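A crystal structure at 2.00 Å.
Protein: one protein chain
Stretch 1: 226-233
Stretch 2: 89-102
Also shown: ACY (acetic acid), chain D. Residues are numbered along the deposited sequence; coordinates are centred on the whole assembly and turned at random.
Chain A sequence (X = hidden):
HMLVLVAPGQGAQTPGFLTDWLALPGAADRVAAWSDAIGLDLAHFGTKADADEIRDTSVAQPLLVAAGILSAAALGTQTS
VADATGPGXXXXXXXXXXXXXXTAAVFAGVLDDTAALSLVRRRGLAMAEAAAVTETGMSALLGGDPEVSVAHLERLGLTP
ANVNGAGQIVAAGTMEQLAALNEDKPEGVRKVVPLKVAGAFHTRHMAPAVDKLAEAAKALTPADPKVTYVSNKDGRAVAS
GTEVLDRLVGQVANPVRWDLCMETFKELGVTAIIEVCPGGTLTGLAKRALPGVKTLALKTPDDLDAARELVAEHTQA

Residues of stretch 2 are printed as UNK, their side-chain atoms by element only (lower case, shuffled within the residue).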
ATOM      1  N   LYS A 226      -5.769  12.846  12.887  1.00 22.47           N
ATOM      2  CA  LYS A 226      -7.031  13.091  13.588  1.00 24.26           C
ATOM      3  C   LYS A 226      -7.734  11.768  13.874  1.00 24.90           C
ATOM      4  O   LYS A 226      -8.704  11.713  14.629  1.00 25.88           O
ATOM      5  CB  LYS A 226      -7.938  13.983  12.738  1.00 25.85           C
ATOM      6  CG  LYS A 226      -7.327  15.330  12.396  1.00 30.61           C
ATOM      7  CD  LYS A 226      -8.218  16.119  11.443  1.00 33.50           C
ATOM      8  CE  LYS A 226      -7.548  17.419  11.006  1.00 37.39           C
ATOM      9  NZ  LYS A 226      -8.382  18.195  10.032  1.00 38.47           N
ATOM     10  N   VAL A 227      -7.237  10.711  13.242  1.00 23.82           N
ATOM     11  CA  VAL A 227      -7.772   9.369  13.407  1.00 23.19           C
ATOM     12  C   VAL A 227      -6.568   8.470  13.675  1.00 22.99           C
ATOM     13  O   VAL A 227      -5.470   8.746  13.185  1.00 21.88           O
ATOM     14  CB  VAL A 227      -8.478   8.887  12.122  1.00 25.19           C
ATOM     15  CG1 VAL A 227      -9.152   7.551  12.369  1.00 25.11           C
ATOM     16  CG2 VAL A 227      -9.490   9.928  11.657  1.00 26.83           C
ATOM     17  N   THR A 228      -6.767   7.411  14.452  1.00 22.14           N
ATOM     18  CA  THR A 228      -5.680   6.492  14.770  1.00 21.77           C
ATOM     19  C   THR A 228      -4.998   6.014  13.487  1.00 21.10           C
ATOM     20  O   THR A 228      -5.647   5.470  12.595  1.00 20.99           O
ATOM     21  CB  THR A 228      -6.201   5.277  15.553  1.00 22.51           C
ATOM     22  OG1 THR A 228      -6.856   5.727  16.747  1.00 23.82           O
ATOM     23  CG2 THR A 228      -5.047   4.356  15.931  1.00 23.01           C
ATOM     24  N   TYR A 229      -3.688   6.226  13.406  1.00 20.00           N
ATOM     25  CA  TYR A 229      -2.905   5.840  12.233  1.00 18.68           C
ATOM     26  C   TYR A 229      -1.958   4.684  12.580  1.00 17.97           C
ATOM     27  O   TYR A 229      -1.051   4.844  13.396  1.00 19.25           O
ATOM     28  CB  TYR A 229      -2.097   7.048  11.743  1.00 18.18           C
ATOM     29  CG  TYR A 229      -1.285   6.786  10.496  1.00 17.55           C
ATOM     30  CD1 TYR A 229      -1.806   7.047   9.231  1.00 18.15           C
ATOM     31  CD2 TYR A 229      -0.001   6.244  10.583  1.00 18.24           C
ATOM     32  CE1 TYR A 229      -1.069   6.773   8.079  1.00 18.51           C
ATOM     33  CE2 TYR A 229       0.738   5.963   9.443  1.00 18.77           C
ATOM     34  CZ  TYR A 229       0.200   6.229   8.197  1.00 19.03           C
ATOM     35  OH  TYR A 229       0.928   5.928   7.071  1.00 21.28           O
ATOM     36  N   VAL A 230      -2.168   3.529  11.952  1.00 17.89           N
ATOM     37  CA  VAL A 230      -1.344   2.344  12.200  1.00 17.68           C
ATOM     38  C   VAL A 230      -0.246   2.240  11.146  1.00 18.00           C
ATOM     39  O   VAL A 230      -0.531   2.218   9.946  1.00 17.03           O
ATOM     40  CB  VAL A 230      -2.208   1.061  12.171  1.00 17.20           C
ATOM     41  CG1 VAL A 230      -1.348  -0.164  12.470  1.00 17.51           C
ATOM     42  CG2 VAL A 230      -3.328   1.172  13.197  1.00 17.03           C
ATOM     43  N   SER A 231       1.002   2.143  11.604  1.00 16.98           N
ATOM     44  CA  SER A 231       2.172   2.092  10.721  1.00 16.88           C
ATOM     45  C   SER A 231       2.764   0.728  10.343  1.00 16.66           C
ATOM     46  O   SER A 231       2.876  -0.177  11.177  1.00 16.88           O
ATOM     47  CB  SER A 231       3.277   2.974  11.324  1.00 14.54           C
ATOM     48  OG  SER A 231       4.529   2.782  10.685  1.00 16.58           O
ATOM     49  N   ASN A 232       3.168   0.618   9.074  1.00 16.75           N
ATOM     50  CA  ASN A 232       3.774  -0.590   8.500  1.00 17.64           C
ATOM     51  C   ASN A 232       5.082  -1.020   9.155  1.00 17.00           C
ATOM     52  O   ASN A 232       5.430  -2.198   9.149  1.00 17.03           O
ATOM     53  CB  ASN A 232       4.083  -0.379   7.015  1.00 17.41           C
ATOM     54  CG  ASN A 232       2.873  -0.512   6.131  1.00 17.58           C
ATOM     55  OD1 ASN A 232       2.984  -0.410   4.915  1.00 18.59           O
ATOM     56  ND2 ASN A 232       1.709  -0.742   6.731  1.00 16.72           N
ATOM     57  N   LYS A 233       5.828  -0.053   9.672  1.00 16.43           N
ATOM     58  CA  LYS A 233       7.120  -0.334  10.292  1.00 19.50           C
ATOM     59  C   LYS A 233       7.072  -1.376  11.400  1.00 17.57           C
ATOM     60  O   LYS A 233       7.846  -2.330  11.405  1.00 17.40           O
ATOM     61  CB  LYS A 233       7.720   0.965  10.850  1.00 19.30           C
ATOM     62  CG  LYS A 233       8.893   0.777  11.807  1.00 23.20           C
ATOM     63  CD  LYS A 233      10.210   1.162  11.166  1.00 24.92           C
ATOM     64  CE  LYS A 233      11.305   1.361  12.211  1.00 25.71           C
ATOM     65  NZ  LYS A 233      11.541   0.144  13.032  1.00 25.08           N
ATOM     66  N   UNK A  89     -18.331  10.526   7.418  1.00 37.31           N
ATOM     67  CA  UNK A  89     -18.025   9.551   8.459  1.00 35.04           C
ATOM     68  C   UNK A  89     -16.549   9.580   8.835  1.00 32.93           C
ATOM     69  O   UNK A  89     -15.707  10.035   8.064  1.00 30.44           O
ATOM     70  c   UNK A  89     -17.203   7.560   5.869  1.00 38.33           C
ATOM     71  c   UNK A  89     -15.443   5.900   7.228  1.00 36.35           C
ATOM     72  c   UNK A  89     -17.335   7.411   7.246  1.00 37.82           C
ATOM     73  c   UNK A  89     -15.321   6.056   5.853  1.00 37.60           C
ATOM     74  c   UNK A  89     -16.446   6.576   7.917  1.00 37.73           C
ATOM     75  c   UNK A  89     -18.418   8.139   7.998  1.00 36.44           C
ATOM     76  c   UNK A  89     -16.203   6.890   5.170  1.00 37.70           C
ATOM     77  N   UNK A  90     -16.250   9.087  10.029  1.00 30.41           N
ATOM     78  CA  UNK A  90     -14.886   9.039  10.529  1.00 29.72           C
ATOM     79  C   UNK A  90     -14.601   7.624  11.020  1.00 28.97           C
ATOM     80  O   UNK A  90     -15.261   7.133  11.932  1.00 29.69           O
ATOM     81  o   UNK A  90     -14.944  11.363  11.235  1.00 28.36           O
ATOM     82  c   UNK A  90     -14.693  10.033  11.697  1.00 30.39           C
ATOM     83  c   UNK A  90     -13.275   9.951  12.249  1.00 29.50           C
ATOM     84  N   UNK A  91     -13.619   6.942  10.409  1.00 28.69           N
ATOM     85  CA  UNK A  91     -13.285   5.577  10.827  1.00 26.85           C
ATOM     86  C   UNK A  91     -12.579   5.537  12.179  1.00 25.84           C
ATOM     87  O   UNK A  91     -12.071   6.558  12.648  1.00 24.92           O
ATOM     88  c   UNK A  91     -12.390   5.084   9.694  1.00 26.32           C
ATOM     89  c   UNK A  91     -12.782   7.361   9.271  1.00 27.74           C
ATOM     90  c   UNK A  91     -11.671   6.327   9.292  1.00 27.86           C
ATOM     91  N   UNK A  92     -12.550   4.356  12.797  1.00 23.75           N
ATOM     92  CA  UNK A  92     -11.885   4.204  14.081  1.00 21.58           C
ATOM     93  C   UNK A  92     -10.372   4.249  13.924  1.00 21.25           C
ATOM     94  O   UNK A  92      -9.656   4.696  14.821  1.00 21.52           O
ATOM     95  N   UNK A  93      -9.881   3.784  12.778  1.00 18.30           N
ATOM     96  CA  UNK A  93      -8.448   3.786  12.503  1.00 16.24           C
ATOM     97  C   UNK A  93      -8.196   3.601  11.014  1.00 15.94           C
ATOM     98  O   UNK A  93      -9.071   3.132  10.285  1.00 15.20           O
ATOM     99  c   UNK A  93      -7.764   2.679  13.285  1.00 14.57           C
ATOM    100  N   UNK A  94      -6.997   3.971  10.566  1.00 15.82           N
ATOM    101  CA  UNK A  94      -6.630   3.830   9.160  1.00 14.29           C
ATOM    102  C   UNK A  94      -5.242   3.230   9.001  1.00 14.37           C
ATOM    103  O   UNK A  94      -4.405   3.318   9.899  1.00 15.33           O
ATOM    104  c   UNK A  94      -6.648   5.187   8.427  1.00 15.82           C
ATOM    105  c   UNK A  94      -5.616   6.137   9.049  1.00 16.48           C
ATOM    106  c   UNK A  94      -8.049   5.777   8.473  1.00 16.84           C
ATOM    107  N   UNK A  95      -5.003   2.609   7.852  1.00 14.88           N
ATOM    108  CA  UNK A  95      -3.703   2.014   7.562  1.00 14.89           C
ATOM    109  C   UNK A  95      -3.668   1.622   6.087  1.00 14.76           C
ATOM    110  O   UNK A  95      -4.697   1.647   5.403  1.00 13.73           O
ATOM    111  c   UNK A  95      -3.466   0.794   8.451  1.00 12.79           C
ATOM    112  N   UNK A  96      -2.486   1.283   5.591  1.00 13.84           N
ATOM    113  CA  UNK A  96      -2.371   0.904   4.196  1.00 15.15           C
ATOM    114  C   UNK A  96      -1.120   0.091   3.952  1.00 15.46           C
ATOM    115  O   UNK A  96      -0.206   0.100   4.773  1.00 15.51           O
ATOM    116  N   UNK A  97      -1.075  -0.605   2.820  1.00 16.65           N
ATOM    117  CA  UNK A  97       0.073  -1.438   2.490  1.00 17.61           C
ATOM    118  C   UNK A  97       1.075  -0.692   1.605  1.00 16.73           C
ATOM    119  O   UNK A  97       0.813  -0.443   0.434  1.00 13.78           O
ATOM    120  c   UNK A  97       0.603  -4.965   2.624  1.00 15.72           C
ATOM    121  c   UNK A  97       0.585  -3.844   1.865  1.00 18.86           C
ATOM    122  n   UNK A  97       1.741  -3.868   1.116  1.00 16.63           N
ATOM    123  c   UNK A  97       2.429  -4.958   1.410  1.00 18.08           C
ATOM    124  c   UNK A  97      -0.403  -2.720   1.796  1.00 17.37           C
ATOM    125  n   UNK A  97       1.760  -5.640   2.323  1.00 17.43           N
ATOM    126  N   UNK A  98       2.218  -0.345   2.190  1.00 16.67           N
ATOM    127  CA  UNK A  98       3.288   0.374   1.499  1.00 16.71           C
ATOM    128  C   UNK A  98       2.802   1.713   0.934  1.00 16.47           C
ATOM    129  O   UNK A  98       2.707   2.693   1.670  1.00 16.21           O
ATOM    130  c   UNK A  98       3.875  -0.493   0.382  1.00 18.40           C
ATOM    131  o   UNK A  98       5.130   0.026  -0.033  1.00 15.34           O
ATOM    132  N   UNK A  99       2.501   1.768  -0.360  1.00 16.44           N
ATOM    133  CA  UNK A  99       2.018   3.017  -0.953  1.00 17.81           C
ATOM    134  C   UNK A  99       0.693   3.400  -0.295  1.00 16.46           C
ATOM    135  O   UNK A  99       0.353   4.582  -0.189  1.00 16.66           O
ATOM    136  c   UNK A  99       1.774   2.898  -2.485  1.00 20.24           C
ATOM    137  c   UNK A  99       3.012   2.379  -3.175  1.00 22.85           C
ATOM    138  c   UNK A  99       0.589   1.997  -2.759  1.00 22.06           C
ATOM    139  N   UNK A 100      -0.049   2.391   0.148  1.00 15.52           N
ATOM    140  CA  UNK A 100      -1.327   2.639   0.795  1.00 15.53           C
ATOM    141  C   UNK A 100      -1.184   3.450   2.071  1.00 16.84           C
ATOM    142  O   UNK A 100      -2.166   4.000   2.575  1.00 15.93           O
ATOM    143  N   UNK A 101       0.035   3.525   2.602  1.00 16.62           N
ATOM    144  CA  UNK A 101       0.285   4.293   3.823  1.00 17.53           C
ATOM    145  C   UNK A 101       0.149   5.785   3.561  1.00 17.86           C
ATOM    146  O   UNK A 101      -0.226   6.551   4.452  1.00 17.92           O
ATOM    147  c   UNK A 101       2.889   2.626   6.063  1.00 23.68           C
ATOM    148  c   UNK A 101       1.690   4.032   4.370  1.00 20.96           C
ATOM    149  o   UNK A 101       2.418   2.429   7.205  1.00 24.24           O
ATOM    150  c   UNK A 101       1.928   2.630   4.887  1.00 21.22           C
ATOM    151  o   UNK A 101       4.106   2.834   5.849  1.00 20.46           O
ATOM    152  N   UNK A 102       0.493   6.205   2.348  1.00 17.11           N
ATOM    153  CA  UNK A 102       0.379   7.613   2.005  1.00 16.86           C
ATOM    154  C   UNK A 102      -1.109   7.908   1.877  1.00 15.46           C
ATOM    155  O   UNK A 102      -1.581   8.946   2.322  1.00 16.61           O
ATOM    156  c   UNK A 102       3.164   6.493   1.155  1.00 23.96           C
ATOM    157  c   UNK A 102       1.106   7.949   0.674  1.00 18.22           C
ATOM    158  c   UNK A 102       0.730   9.354   0.212  1.00 17.76           C
ATOM    159  c   UNK A 102       2.626   7.877   0.866  1.00 20.73           C
TER
HETATM  160  C   ACY D 425       6.053  -0.628  -2.914  1.00 46.79           C
HETATM  161  O   ACY D 425       5.744  -0.481  -4.168  1.00 47.17           O
HETATM  162  OXT ACY D 425       6.360   0.290  -2.081  1.00 46.92           O
HETATM  163  CH3 ACY D 425       6.019  -2.073  -2.442  1.00 45.31           C
HETATM  164  O   HOH W   1      -9.550   7.155  16.186  1.00 28.36           O
HETATM  165  O   HOH W   2      -0.264   1.382   7.430  1.00 27.50           O
HETATM  166  O   HOH W   3       5.086   3.742   8.295  1.00 22.20           O

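Position 89 carries one carbon leading into a six-carbon ring with no polar atom, and this side chain is out of reach of stretch 1. A bare benzyl group is Phe 89.

Position 90 has one carbon bearing an oxygen and a carbon, which is threonine. As Thr 90 it brings its CG2 within 3.8 Å of Val 227 CG2.

At position 91 three carbons close a ring onto the backbone N, a pattern unique to proline. The CG of Pro 91 lies 4.2 Å from Val 227 CG1, and its backbone O is closer, 3.1 Å from the same methyl.

Position 92 has no side-chain atoms and is Gly 92. Its O accepts from water 1 at 2.8 Å, and that water accepts from Thr 228 N at 3.3 Å, so the water links the two backbones.

Position 93 shows a single carbon, Ala 93. Its CB is 3.8 Å from Thr 228 CB, and its CA makes a CA-H...O contact with Thr 228 O at 3.3 Å.

Position 94 has one carbon carrying two more, the fork of valine. Val 94 sets CG2 3.9 Å from Tyr 229 CD1, while CG1 is 4.4 Å from Val 227 CG1. Its backbone bonds both ways: Val 94 N donates to Thr 228 O (2.9 Å, 158°), and Val 94 O accepts from Val 230 N (3.0 Å, 178°).

Position 95 again has one carbon. Ala 95 CB packs 3.9 Å from Val 230 CB.

Position 96 is bare: Gly 96. An ideal CB here would lie 2.0 Å from the backbone O of position 100, so the local fold leaves no room for one. Gly 96 O accepts from Asn 232 ND2 (2.9 Å, 142°).

Position 97 holds one carbon and a five-membered ring of three carbons and two nitrogens, the imidazole of His 97. Its CB points away from stretch 1.

Position 98 has one carbon and one oxygen, Ser 98. Its N donates to Asn 232 OD1 (2.8 Å, 157°), and its OG makes a very short bond of 2.4 Å to OXT of the acetic acid.

Position 99, a three-carbon fork, is Val 99, with no contact across. Position 100, without side chain, is Gly 100; it ends a type II' turn begun at His 97, closed by Gly 100 N to His 97 O at 3.0 Å.

Position 101 has three carbons, the third carrying two oxygens: Glu 101. Its OE1 accepts from Asn 232 N (2.7 Å, 160°), and its backbone O accepts from Tyr 229 OH at 2.9 Å.

Position 102 has four carbons forked at the first, one arm two carbons long: Ile 102, pointing away.

The contact buries 637 Å². Parallel pairing around Val 94 aligns the backbones, with apolar packing beside it. Beyond the pairing, Asn 232 uses its amide side chain to hold Gly 96 and Ser 98, while its backbone N reaches Glu 101, fastening strand, turn and helix to one residue.

Stretch 2 (89-102) FTPGAVAGHSVGEI
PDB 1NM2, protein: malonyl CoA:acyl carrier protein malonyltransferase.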